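Local coordinates for protein luciferase-like enzymeAMP-CoA-ligase (Zophobas atratus, PDB 4W8O) that probably activates carboxylic acid substrates as an AMP-forming CoA ligase, being a luciferase-like member of the adenylate-forming enzymes from a nonluminescent mealworm, at residues 213-218 with 264-269; 218-223 with 245-250; 257-262 with 286-291; 26-31 with 236-241. One frame throughout, in Å; residues are numbered along the deposited sequence.

Contact 1 (213-218 with 264-269); sequences GYDCRS and LTSLFV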
# COMPACT_ATOMS: atom_id res chain seq x y z
N GLY A 213 -13.74 -7.50 0.98
CA GLY A 213 -14.38 -8.56 0.21
C GLY A 213 -14.05 -8.60 -1.27
O GLY A 213 -14.52 -9.50 -1.97
N TYR A 214 -13.25 -7.66 -1.76
CA TYR A 214 -12.96 -7.61 -3.18
C TYR A 214 -11.93 -8.66 -3.62
O TYR A 214 -11.07 -9.08 -2.85
CB TYR A 214 -12.55 -6.19 -3.63
CG TYR A 214 -11.36 -5.59 -2.92
CD1 TYR A 214 -10.07 -5.88 -3.33
CD2 TYR A 214 -11.54 -4.71 -1.86
CE1 TYR A 214 -8.98 -5.33 -2.68
CE2 TYR A 214 -10.45 -4.16 -1.20
CZ TYR A 214 -9.17 -4.47 -1.62
OH TYR A 214 -8.09 -3.92 -0.98
N ASP A 215 -12.05 -9.07 -4.88
CA ASP A 215 -11.25 -10.15 -5.47
C ASP A 215 -9.82 -9.67 -5.74
O ASP A 215 -9.63 -8.65 -6.41
CB ASP A 215 -11.92 -10.58 -6.78
CG ASP A 215 -11.38 -11.89 -7.33
OD1 ASP A 215 -10.24 -12.28 -7.01
OD2 ASP A 215 -12.11 -12.53 -8.11
N CYS A 216 -8.83 -10.40 -5.22
CA CYS A 216 -7.40 -10.09 -5.40
C CYS A 216 -6.59 -11.29 -5.91
O CYS A 216 -5.36 -11.26 -5.84
CB CYS A 216 -6.77 -9.66 -4.07
SG CYS A 216 -7.19 -8.01 -3.49
N ARG A 217 -7.25 -12.34 -6.40
CA ARG A 217 -6.55 -13.59 -6.72
C ARG A 217 -5.40 -13.38 -7.70
O ARG A 217 -4.33 -13.98 -7.57
CB ARG A 217 -7.53 -14.62 -7.27
CG ARG A 217 -8.52 -15.15 -6.23
CD ARG A 217 -9.61 -15.99 -6.88
NE ARG A 217 -10.40 -15.19 -7.82
CZ ARG A 217 -11.22 -15.68 -8.74
NH1 ARG A 217 -11.38 -17.00 -8.87
NH2 ARG A 217 -11.88 -14.86 -9.54
N SER A 218 -5.62 -12.52 -8.68
CA SER A 218 -4.56 -12.09 -9.57
C SER A 218 -4.72 -10.58 -9.84
O SER A 218 -5.54 -10.16 -10.67
CB SER A 218 -4.60 -12.91 -10.86
OG SER A 218 -3.40 -12.71 -11.58
N LEU A 264 -6.01 -12.00 -15.34
CA LEU A 264 -6.13 -11.16 -14.16
C LEU A 264 -7.58 -11.07 -13.71
O LEU A 264 -8.49 -11.03 -14.53
CB LEU A 264 -5.61 -9.74 -14.44
CG LEU A 264 -4.16 -9.58 -14.88
CD1 LEU A 264 -3.87 -8.12 -15.19
CD2 LEU A 264 -3.21 -10.13 -13.82
N THR A 265 -7.77 -11.05 -12.40
CA THR A 265 -9.07 -10.87 -11.79
C THR A 265 -9.27 -9.44 -11.34
O THR A 265 -10.41 -9.02 -11.13
CB THR A 265 -9.22 -11.76 -10.54
OG1 THR A 265 -8.25 -11.38 -9.56
CG2 THR A 265 -9.05 -13.21 -10.90
N SER A 266 -8.18 -8.69 -11.16
CA SER A 266 -8.26 -7.35 -10.60
C SER A 266 -7.16 -6.42 -11.10
O SER A 266 -6.14 -6.86 -11.62
CB SER A 266 -8.19 -7.39 -9.07
OG SER A 266 -8.37 -8.69 -8.57
N LEU A 267 -7.38 -5.14 -10.87
CA LEU A 267 -6.41 -4.12 -11.20
C LEU A 267 -6.67 -2.91 -10.32
O LEU A 267 -7.82 -2.51 -10.15
CB LEU A 267 -6.55 -3.77 -12.69
CG LEU A 267 -6.25 -2.36 -13.17
CD1 LEU A 267 -4.75 -2.08 -13.07
CD2 LEU A 267 -6.73 -2.21 -14.60
N PHE A 268 -5.61 -2.35 -9.73
CA PHE A 268 -5.72 -1.04 -9.11
C PHE A 268 -5.01 -0.00 -9.97
O PHE A 268 -3.89 -0.23 -10.42
CB PHE A 268 -5.15 -0.98 -7.69
CG PHE A 268 -5.01 0.43 -7.19
CD1 PHE A 268 -6.12 1.13 -6.73
CD2 PHE A 268 -3.79 1.08 -7.25
CE1 PHE A 268 -6.00 2.44 -6.31
CE2 PHE A 268 -3.67 2.40 -6.83
CZ PHE A 268 -4.77 3.08 -6.36
N VAL A 269 -5.67 1.13 -10.17
CA VAL A 269 -5.09 2.27 -10.88
C VAL A 269 -5.94 3.52 -10.63
O VAL A 269 -7.16 3.44 -10.48
CB VAL A 269 -4.94 1.99 -12.40
CG1 VAL A 269 -6.30 1.94 -13.09
CG2 VAL A 269 -4.05 3.03 -13.07
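D215 holds CG anti to its backbone N (chi1 -167°), T265 sets OG1 in the crowded position between N and the carbonyl carbon (chi1 62°), and S266 has an almost eclipsed side chain (chi1 -14°). Together these torsions join an Asx turn, D215 to R217, to the start of strand 266-268 in the mixed sheet of the AMP-binding fold. A relay of hydrogen bonds results. S218 N donates along a nearly straight line to T265 OG1, 3.0 Å away; that hydroxyl donates to S266 OG, and S266 OG in turn reaches D215 O at only 2.5 Å. The last donor lies well above the carbonyl plane and not on a lone pair, so the bond is short and oddly placed, in keeping with the strained torsion of S266. S218 O is gripped twice: T265 N, 3.0 Å away, lies in its carbonyl plane on a lone pair, whereas S266 N comes from above that plane. On the outer side, D215 OD1 takes the turn's R217 N almost along its C-O axis and R217 NE on its syn lone pair. NH2 of R217 completes a side-on salt bridge to D215 OD2 at 2.7 Å, a grip on both oxygens that fixes the carboxylate's rotation. Y214 and F268, outside this bonding, belong to the pocket that holds a polyethylene glycol molecule. T265 CB packs against the D215 carboxylate, and its methyl CG2 lies 3.5 Å from R217 NH2, meeting the guanidinium obliquely.

Contact 2 (218-223 with 245-250); sequences SILHFT and VFARSM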
# COMPACT_ATOMS: atom_id res chain seq x y z
N SER A 218 -5.62 -12.52 -8.68
CA SER A 218 -4.56 -12.09 -9.57
C SER A 218 -4.72 -10.58 -9.84
O SER A 218 -5.54 -10.16 -10.67
CB SER A 218 -4.60 -12.91 -10.86
OG SER A 218 -3.40 -12.71 -11.58
N ILE A 219 -3.94 -9.78 -9.11
CA ILE A 219 -4.11 -8.32 -9.12
C ILE A 219 -2.92 -7.60 -9.75
O ILE A 219 -1.77 -7.84 -9.39
CB ILE A 219 -4.39 -7.76 -7.70
CG1 ILE A 219 -4.59 -6.24 -7.76
CG2 ILE A 219 -3.28 -8.12 -6.71
CD1 ILE A 219 -5.17 -5.63 -6.49
N LEU A 220 -3.22 -6.73 -10.71
CA LEU A 220 -2.22 -5.90 -11.39
C LEU A 220 -2.19 -4.51 -10.76
O LEU A 220 -3.24 -3.96 -10.41
CB LEU A 220 -2.54 -5.78 -12.88
CG LEU A 220 -1.70 -4.84 -13.76
CD1 LEU A 220 -0.23 -5.20 -13.74
CD2 LEU A 220 -2.21 -4.85 -15.20
N HIS A 221 -1.00 -3.95 -10.60
CA HIS A 221 -0.89 -2.55 -10.22
C HIS A 221 0.37 -1.93 -10.81
O HIS A 221 1.27 -2.63 -11.27
CB HIS A 221 -0.91 -2.40 -8.71
CG HIS A 221 0.36 -2.82 -8.05
ND1 HIS A 221 1.26 -1.92 -7.51
CD2 HIS A 221 0.91 -4.05 -7.87
CE1 HIS A 221 2.29 -2.58 -7.02
NE2 HIS A 221 2.10 -3.87 -7.23
N PHE A 222 0.40 -0.61 -10.79
CA PHE A 222 1.51 0.16 -11.35
C PHE A 222 2.26 0.97 -10.31
O PHE A 222 3.40 1.35 -10.54
CB PHE A 222 0.97 1.10 -12.44
CG PHE A 222 0.20 0.38 -13.51
CD1 PHE A 222 0.86 -0.23 -14.57
CD2 PHE A 222 -1.18 0.31 -13.47
CE1 PHE A 222 0.16 -0.91 -15.55
CE2 PHE A 222 -1.89 -0.37 -14.45
CZ PHE A 222 -1.21 -0.98 -15.49
N THR A 223 1.61 1.26 -9.18
CA THR A 223 2.19 2.09 -8.13
C THR A 223 3.40 1.43 -7.51
O THR A 223 3.42 0.22 -7.30
CB THR A 223 1.19 2.36 -6.98
OG1 THR A 223 0.51 1.15 -6.63
CG2 THR A 223 0.18 3.43 -7.38
N VAL A 245 0.72 -8.83 -9.73
CA VAL A 245 1.29 -8.49 -11.04
C VAL A 245 1.63 -7.00 -11.10
O VAL A 245 0.86 -6.16 -10.64
CB VAL A 245 0.33 -8.88 -12.18
CG1 VAL A 245 1.04 -8.80 -13.53
CG2 VAL A 245 -0.22 -10.29 -11.95
N PHE A 246 2.79 -6.68 -11.65
CA PHE A 246 3.18 -5.28 -11.81
C PHE A 246 3.68 -5.00 -13.22
O PHE A 246 4.10 -5.90 -13.95
CB PHE A 246 4.24 -4.88 -10.76
CG PHE A 246 5.50 -5.70 -10.82
CD1 PHE A 246 6.53 -5.34 -11.67
CD2 PHE A 246 5.64 -6.84 -10.03
CE1 PHE A 246 7.69 -6.10 -11.73
CE2 PHE A 246 6.79 -7.60 -10.09
CZ PHE A 246 7.82 -7.23 -10.94
N ALA A 247 3.60 -3.73 -13.60
CA ALA A 247 4.17 -3.23 -14.83
C ALA A 247 4.63 -1.79 -14.58
O ALA A 247 4.06 -1.07 -13.74
CB ALA A 247 3.14 -3.29 -15.95
N ARG A 248 5.67 -1.39 -15.30
CA ARG A 248 6.32 -0.12 -15.04
C ARG A 248 5.42 1.06 -15.38
O ARG A 248 5.34 2.02 -14.63
CB ARG A 248 7.62 -0.00 -15.83
CG ARG A 248 8.65 0.84 -15.12
CD ARG A 248 9.41 0.01 -14.10
NE ARG A 248 10.49 -0.76 -14.72
CZ ARG A 248 11.65 -0.23 -15.12
NH1 ARG A 248 12.57 -1.01 -15.69
NH2 ARG A 248 11.89 1.07 -14.98
N SER A 249 4.74 0.97 -16.52
CA SER A 249 3.94 2.07 -17.03
C SER A 249 2.59 1.57 -17.47
O SER A 249 2.46 0.49 -18.04
CB SER A 249 4.62 2.72 -18.23
OG SER A 249 5.84 3.30 -17.85
N MET A 250 1.58 2.39 -17.24
CA MET A 250 0.24 2.07 -17.64
C MET A 250 0.06 2.48 -19.09
O MET A 250 0.28 3.63 -19.45
CB MET A 250 -0.74 2.81 -16.73
CG MET A 250 -2.15 2.28 -16.78
SD MET A 250 -2.99 2.74 -18.30
CE MET A 250 -4.51 1.84 -18.06
O HOH W 1 5.13 -0.66 -11.29
O HOH W 2 5.03 3.24 -11.55
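Two waters sit where the pairing of these backbones gives out: one donates to both F222 O (2.8 Å) and A247 O, and the other donates to F222 O and, weakly, to R248 O. F222 O thus accepts from two waters. The opening is gradual. V245 N donates to I219 O at 2.7 Å, nearly straight (170°) and in the carbonyl plane; H221 N meets V245 O at 2.9 Å, also in plane; A247 N reaches H221 O only weakly, at 3.5 Å. These bonds set L220 beside V245 and H221 beside F246 in parallel register, the pattern of a beta-alpha-beta crossover in which helix 228-239 links strand 218-221 to strand 243-246 within the mixed sheet. On the L220 and V245 face, L220 has CG anti to its backbone N, which brings CD1 to 3.8 Å from V245 CG1 and near V245 O. H221 lies on the other face, where R244 NH1 is hydrogen-bonded to its NE2. Past the strand end, F222 turns its ring (chi1 -56°) across the loop that follows strand 243-246. M250, with CG anti to its N and the chain bent at chi2 (-74°), lays that CG over one ring face, 3.8 Å from the F222 centroid and displaced toward the rim, a CH-pi contact. Its sulfur stands obliquely to the same ring, in a Met-aromatic contact. A247 O meets the ring edge at F222 CD1, 3.4 Å away, and T255 of helix 252-262 also touches both F222 and M250.

Contact 3 (257-262 with 286-291); sequences QMIEKY and YDLSSF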
# COMPACT_ATOMS: atom_id res chain seq x y z
N GLN A 257 -3.94 -6.59 -22.81
CA GLN A 257 -3.15 -7.79 -23.13
C GLN A 257 -2.76 -8.57 -21.88
O GLN A 257 -2.83 -9.81 -21.86
CB GLN A 257 -1.89 -7.41 -23.91
CG GLN A 257 -2.16 -6.98 -25.35
CD GLN A 257 -1.01 -6.19 -25.96
OE1 GLN A 257 0.11 -6.19 -25.45
NE2 GLN A 257 -1.29 -5.52 -27.06
N MET A 258 -2.33 -7.86 -20.83
CA MET A 258 -1.93 -8.52 -19.58
C MET A 258 -3.12 -9.20 -18.90
O MET A 258 -2.98 -10.30 -18.38
CB MET A 258 -1.25 -7.53 -18.62
CG MET A 258 0.18 -7.18 -18.99
SD MET A 258 0.96 -6.04 -17.82
CE MET A 258 2.26 -5.35 -18.86
N ILE A 259 -4.29 -8.55 -18.92
CA ILE A 259 -5.52 -9.16 -18.38
C ILE A 259 -5.82 -10.48 -19.09
O ILE A 259 -6.17 -11.47 -18.44
CB ILE A 259 -6.73 -8.22 -18.50
CG1 ILE A 259 -6.58 -7.05 -17.52
CG2 ILE A 259 -8.03 -8.97 -18.19
CD1 ILE A 259 -7.51 -5.89 -17.79
N GLU A 260 -5.68 -10.48 -20.41
CA GLU A 260 -5.82 -11.70 -21.19
C GLU A 260 -4.72 -12.71 -20.88
O GLU A 260 -5.00 -13.88 -20.61
CB GLU A 260 -5.78 -11.36 -22.67
CG GLU A 260 -6.08 -12.53 -23.58
CD GLU A 260 -6.23 -12.09 -25.02
OE1 GLU A 260 -7.37 -12.05 -25.50
OE2 GLU A 260 -5.21 -11.74 -25.64
N LYS A 261 -3.47 -12.25 -20.93
CA LYS A 261 -2.31 -13.14 -20.83
C LYS A 261 -2.17 -13.84 -19.48
O LYS A 261 -1.82 -15.01 -19.43
CB LYS A 261 -1.01 -12.38 -21.13
CG LYS A 261 0.23 -13.27 -21.17
CD LYS A 261 1.46 -12.53 -21.66
CE LYS A 261 2.65 -13.46 -21.81
NZ LYS A 261 2.46 -14.48 -22.90
N TYR A 262 -2.43 -13.12 -18.39
CA TYR A 262 -2.27 -13.69 -17.05
C TYR A 262 -3.61 -14.04 -16.40
O TYR A 262 -3.64 -14.53 -15.28
CB TYR A 262 -1.46 -12.74 -16.16
CG TYR A 262 -0.10 -12.42 -16.74
CD1 TYR A 262 0.87 -13.41 -16.84
CD2 TYR A 262 0.21 -11.15 -17.21
CE1 TYR A 262 2.12 -13.15 -17.39
CE2 TYR A 262 1.45 -10.87 -17.76
CZ TYR A 262 2.40 -11.87 -17.85
OH TYR A 262 3.64 -11.62 -18.39
N TYR A 286 -9.88 -8.67 -27.29
CA TYR A 286 -9.24 -9.22 -26.09
C TYR A 286 -10.23 -10.05 -25.28
O TYR A 286 -11.38 -9.66 -25.11
CB TYR A 286 -8.67 -8.10 -25.22
CG TYR A 286 -7.51 -7.42 -25.89
CD1 TYR A 286 -6.29 -8.06 -26.01
CD2 TYR A 286 -7.64 -6.14 -26.42
CE1 TYR A 286 -5.22 -7.46 -26.64
CE2 TYR A 286 -6.57 -5.52 -27.05
CZ TYR A 286 -5.37 -6.19 -27.15
OH TYR A 286 -4.29 -5.59 -27.77
N ASP A 287 -9.77 -11.20 -24.80
CA ASP A 287 -10.54 -12.02 -23.88
C ASP A 287 -10.32 -11.47 -22.48
O ASP A 287 -9.28 -11.68 -21.86
CB ASP A 287 -10.09 -13.48 -23.97
CG ASP A 287 -10.81 -14.39 -22.99
OD1 ASP A 287 -11.75 -13.94 -22.29
OD2 ASP A 287 -10.44 -15.57 -22.91
N LEU A 288 -11.33 -10.75 -21.98
CA LEU A 288 -11.27 -10.11 -20.68
C LEU A 288 -12.17 -10.80 -19.66
O LEU A 288 -12.47 -10.22 -18.62
CB LEU A 288 -11.69 -8.65 -20.80
CG LEU A 288 -10.97 -7.83 -21.88
CD1 LEU A 288 -11.58 -6.43 -21.95
CD2 LEU A 288 -9.47 -7.78 -21.62
N SER A 289 -12.60 -12.03 -19.95
CA SER A 289 -13.62 -12.70 -19.13
C SER A 289 -13.15 -13.07 -17.72
O SER A 289 -13.99 -13.32 -16.86
CB SER A 289 -14.18 -13.94 -19.85
OG SER A 289 -13.16 -14.89 -20.10
N SER A 290 -11.84 -13.12 -17.49
CA SER A 290 -11.29 -13.40 -16.16
C SER A 290 -11.43 -12.22 -15.19
O SER A 290 -11.32 -12.40 -13.98
CB SER A 290 -9.81 -13.77 -16.28
OG SER A 290 -9.02 -12.64 -16.63
N PHE A 291 -11.63 -11.02 -15.73
CA PHE A 291 -11.54 -9.80 -14.93
C PHE A 291 -12.80 -9.58 -14.09
O PHE A 291 -13.90 -9.61 -14.62
CB PHE A 291 -11.31 -8.60 -15.84
CG PHE A 291 -10.87 -7.36 -15.12
CD1 PHE A 291 -9.58 -7.26 -14.61
CD2 PHE A 291 -11.73 -6.28 -14.97
CE1 PHE A 291 -9.16 -6.12 -13.95
CE2 PHE A 291 -11.32 -5.14 -14.31
CZ PHE A 291 -10.03 -5.06 -13.80
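E260 OE1 takes the backbone N-H of D287 in a bond that is short and almost perfectly straight, 2.6 Å between E260 OE1 and D287 N at 178°. The donor approaches from above the carboxylate plane, and E260 gets there by an extended side chain whose CG is anti to its backbone N. Its other oxygen, OE2, lies at the edge of the Y286 ring. One turn earlier in the helix, Q257 NE2 donates to Y286 OH at 3.1 Å, with the hydroxyl lying in the plane of the amide; the stronger partner of that hydroxyl is E253 OE1. D287 OD1 is filled by S289, whose OG comes to the syn lone pair at 2.8 Å and whose N arrives from above the plane at 3.1 Å, forming an Asx turn. Next comes a type I turn, closed by F291 N on L288 O, and S290 OG is taken by L264 O. Beside these polar bonds, I259 places CG2 3.9 Å from L288 CD2 and CD1 4.0 Å from F291 CD1, so that helix 252-262 packs on the loop leading into strand 293-297. The F291 ring also meets F313. The short, straight bond would tend to stabilise a carboxylate at E260, while the like charge of D287, with OD2 5.3 Å from E260 OE1, would tend to raise its pKa.

Contact 4 (26-31 with 236-241); sequences ECCEKY and RTFLDG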
# COMPACT_ATOMS: atom_id res chain seq x y z
N GLU A 26 5.22 -16.86 7.31
CA GLU A 26 4.14 -17.84 7.42
C GLU A 26 3.35 -17.97 6.11
O GLU A 26 3.02 -19.08 5.69
CB GLU A 26 3.19 -17.46 8.56
CG GLU A 26 1.97 -18.36 8.70
CD GLU A 26 0.92 -17.79 9.65
OE1 GLU A 26 1.24 -16.89 10.46
OE2 GLU A 26 -0.25 -18.25 9.59
N CYS A 27 3.06 -16.83 5.47
CA CYS A 27 2.35 -16.84 4.19
C CYS A 27 3.15 -17.60 3.14
O CYS A 27 2.60 -18.41 2.41
CB CYS A 27 2.07 -15.41 3.72
SG CYS A 27 0.76 -14.58 4.65
N CYS A 28 4.46 -17.36 3.08
CA CYS A 28 5.34 -18.09 2.16
C CYS A 28 5.26 -19.61 2.36
O CYS A 28 5.15 -20.34 1.39
CB CYS A 28 6.79 -17.61 2.28
SG CYS A 28 7.15 -16.03 1.47
N GLU A 29 5.31 -20.07 3.61
CA GLU A 29 5.24 -21.51 3.91
C GLU A 29 3.90 -22.10 3.50
O GLU A 29 3.83 -23.19 2.93
CB GLU A 29 5.47 -21.78 5.40
CG GLU A 29 6.90 -21.55 5.83
CD GLU A 29 7.15 -21.75 7.32
OE1 GLU A 29 6.28 -21.37 8.14
OE2 GLU A 29 8.24 -22.26 7.67
N LYS A 30 2.84 -21.37 3.81
CA LYS A 30 1.48 -21.82 3.56
C LYS A 30 1.20 -21.96 2.07
O LYS A 30 0.57 -22.92 1.63
CB LYS A 30 0.49 -20.85 4.20
CG LYS A 30 -0.85 -21.46 4.55
CD LYS A 30 -1.81 -20.44 5.13
CE LYS A 30 -3.22 -21.02 5.21
NZ LYS A 30 -4.29 -19.97 5.22
N TYR A 31 1.69 -21.00 1.28
CA TYR A 31 1.38 -20.93 -0.15
C TYR A 31 2.60 -21.16 -1.04
O TYR A 31 2.67 -20.62 -2.14
CB TYR A 31 0.74 -19.57 -0.47
CG TYR A 31 -0.46 -19.29 0.40
CD1 TYR A 31 -1.61 -20.07 0.29
CD2 TYR A 31 -0.44 -18.27 1.36
CE1 TYR A 31 -2.71 -19.83 1.09
CE2 TYR A 31 -1.54 -18.04 2.16
CZ TYR A 31 -2.67 -18.82 2.03
OH TYR A 31 -3.76 -18.59 2.82
N ARG A 236 -1.69 -7.82 1.18
CA ARG A 236 -2.98 -8.44 0.89
C ARG A 236 -2.86 -9.69 -0.00
O ARG A 236 -3.60 -10.65 0.20
CB ARG A 236 -3.94 -7.41 0.27
CG ARG A 236 -5.23 -7.95 -0.31
CD ARG A 236 -6.11 -8.63 0.73
NE ARG A 236 -7.30 -9.18 0.08
CZ ARG A 236 -7.33 -10.33 -0.60
NH1 ARG A 236 -6.26 -11.10 -0.72
NH2 ARG A 236 -8.46 -10.72 -1.16
N THR A 237 -1.95 -9.68 -0.98
CA THR A 237 -1.78 -10.86 -1.83
C THR A 237 -1.08 -12.00 -1.09
O THR A 237 -1.41 -13.18 -1.30
CB THR A 237 -1.03 -10.56 -3.15
OG1 THR A 237 0.27 -10.02 -2.86
CG2 THR A 237 -1.82 -9.58 -4.02
N PHE A 238 -0.12 -11.67 -0.24
CA PHE A 238 0.51 -12.67 0.63
C PHE A 238 -0.53 -13.35 1.51
O PHE A 238 -0.50 -14.57 1.68
CB PHE A 238 1.59 -12.03 1.51
CG PHE A 238 2.96 -12.06 0.92
CD1 PHE A 238 3.29 -11.25 -0.16
CD2 PHE A 238 3.95 -12.88 1.46
CE1 PHE A 238 4.56 -11.27 -0.70
CE2 PHE A 238 5.22 -12.90 0.93
CZ PHE A 238 5.53 -12.10 -0.16
N LEU A 239 -1.48 -12.57 2.03
CA LEU A 239 -2.41 -13.02 3.05
C LEU A 239 -3.15 -14.30 2.68
O LEU A 239 -3.34 -15.15 3.55
CB LEU A 239 -3.42 -11.91 3.39
CG LEU A 239 -4.43 -12.21 4.51
CD1 LEU A 239 -4.74 -10.94 5.30
CD2 LEU A 239 -5.72 -12.81 3.98
N ASP A 240 -3.56 -14.44 1.42
CA ASP A 240 -4.29 -15.63 0.95
C ASP A 240 -3.64 -16.30 -0.26
O ASP A 240 -4.31 -17.01 -1.03
CB ASP A 240 -5.76 -15.27 0.65
CG ASP A 240 -5.92 -14.40 -0.58
OD1 ASP A 240 -4.92 -13.99 -1.19
OD2 ASP A 240 -7.07 -14.12 -0.94
N GLY A 241 -2.34 -16.06 -0.44
CA GLY A 241 -1.57 -16.73 -1.47
C GLY A 241 -1.97 -16.35 -2.88
O GLY A 241 -1.82 -17.15 -3.79
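Y31, first residue beyond helix 20-30, lays its ring against the Schellman motif that ends helix 228-239, where G241 takes positive phi (66°) and its N bonds to F238 O. CG of Y31 is anti to its carbonyl carbon (chi1 -54°), which aims the ring across the helix end. Starting from the backbone, Y31 CB comes within 3.8 Å of G241 CA. CG and CD2 both sit at 3.4 Å from the same G241 CA, which stands 3.6 Å from the ring centroid and only 21° off its normal: a CH-pi contact over the face, made by a residue with no side chain to intervene. Farther along, CD1 is 3.8 Å from G241 CA, CE1 3.9 Å from D240 O and CE2 3.4 Å from G241 N; CZ meets D240 C, so the D240-G241 peptide spans the same face. K30 CB lies against the opposite face, holding the ring between two layers. At the tip, Y31 OH touches D240 CA and accepts from K30 NZ at 2.8 Å. Alongside, the F238 ring wedges toward helix 20-30: C27 CB lies near its plane, at the edge, and Y48 meets it edge-to-face. The two helices are thereby packed together at their C-terminal ends in the buried interior. C28 SG approaches the F238 ring obliquely, as a sulfur-aromatic contact, with its nearest ring atom, F238 CE2, 3.7 Å away.

From the N terminus, contact 4 opens first at 26-31 and closes at 236-241, a loop of some 200 residues that ties helix 20-30 to helix 228-239. Before it closes, contacts 1 and 2 open at 213-218 and 218-223, sharing S218, so both cross it. Contact 2 closes at 245-250, nested inside contact 1, and the two pair strand 218-221 with neighbours 243-246 and 266-268 of one sheet. Contact 3 opens at 257-262, after contact 2 has closed; contact 1 then closes at 264-269, and contact 3 at 286-291, so these two cross. Helix 252-262 is thereby joined to the loop before mid-sheet strand 293-297, while contacts 3 and 4 lie about 24 Å apart between centres, without touching.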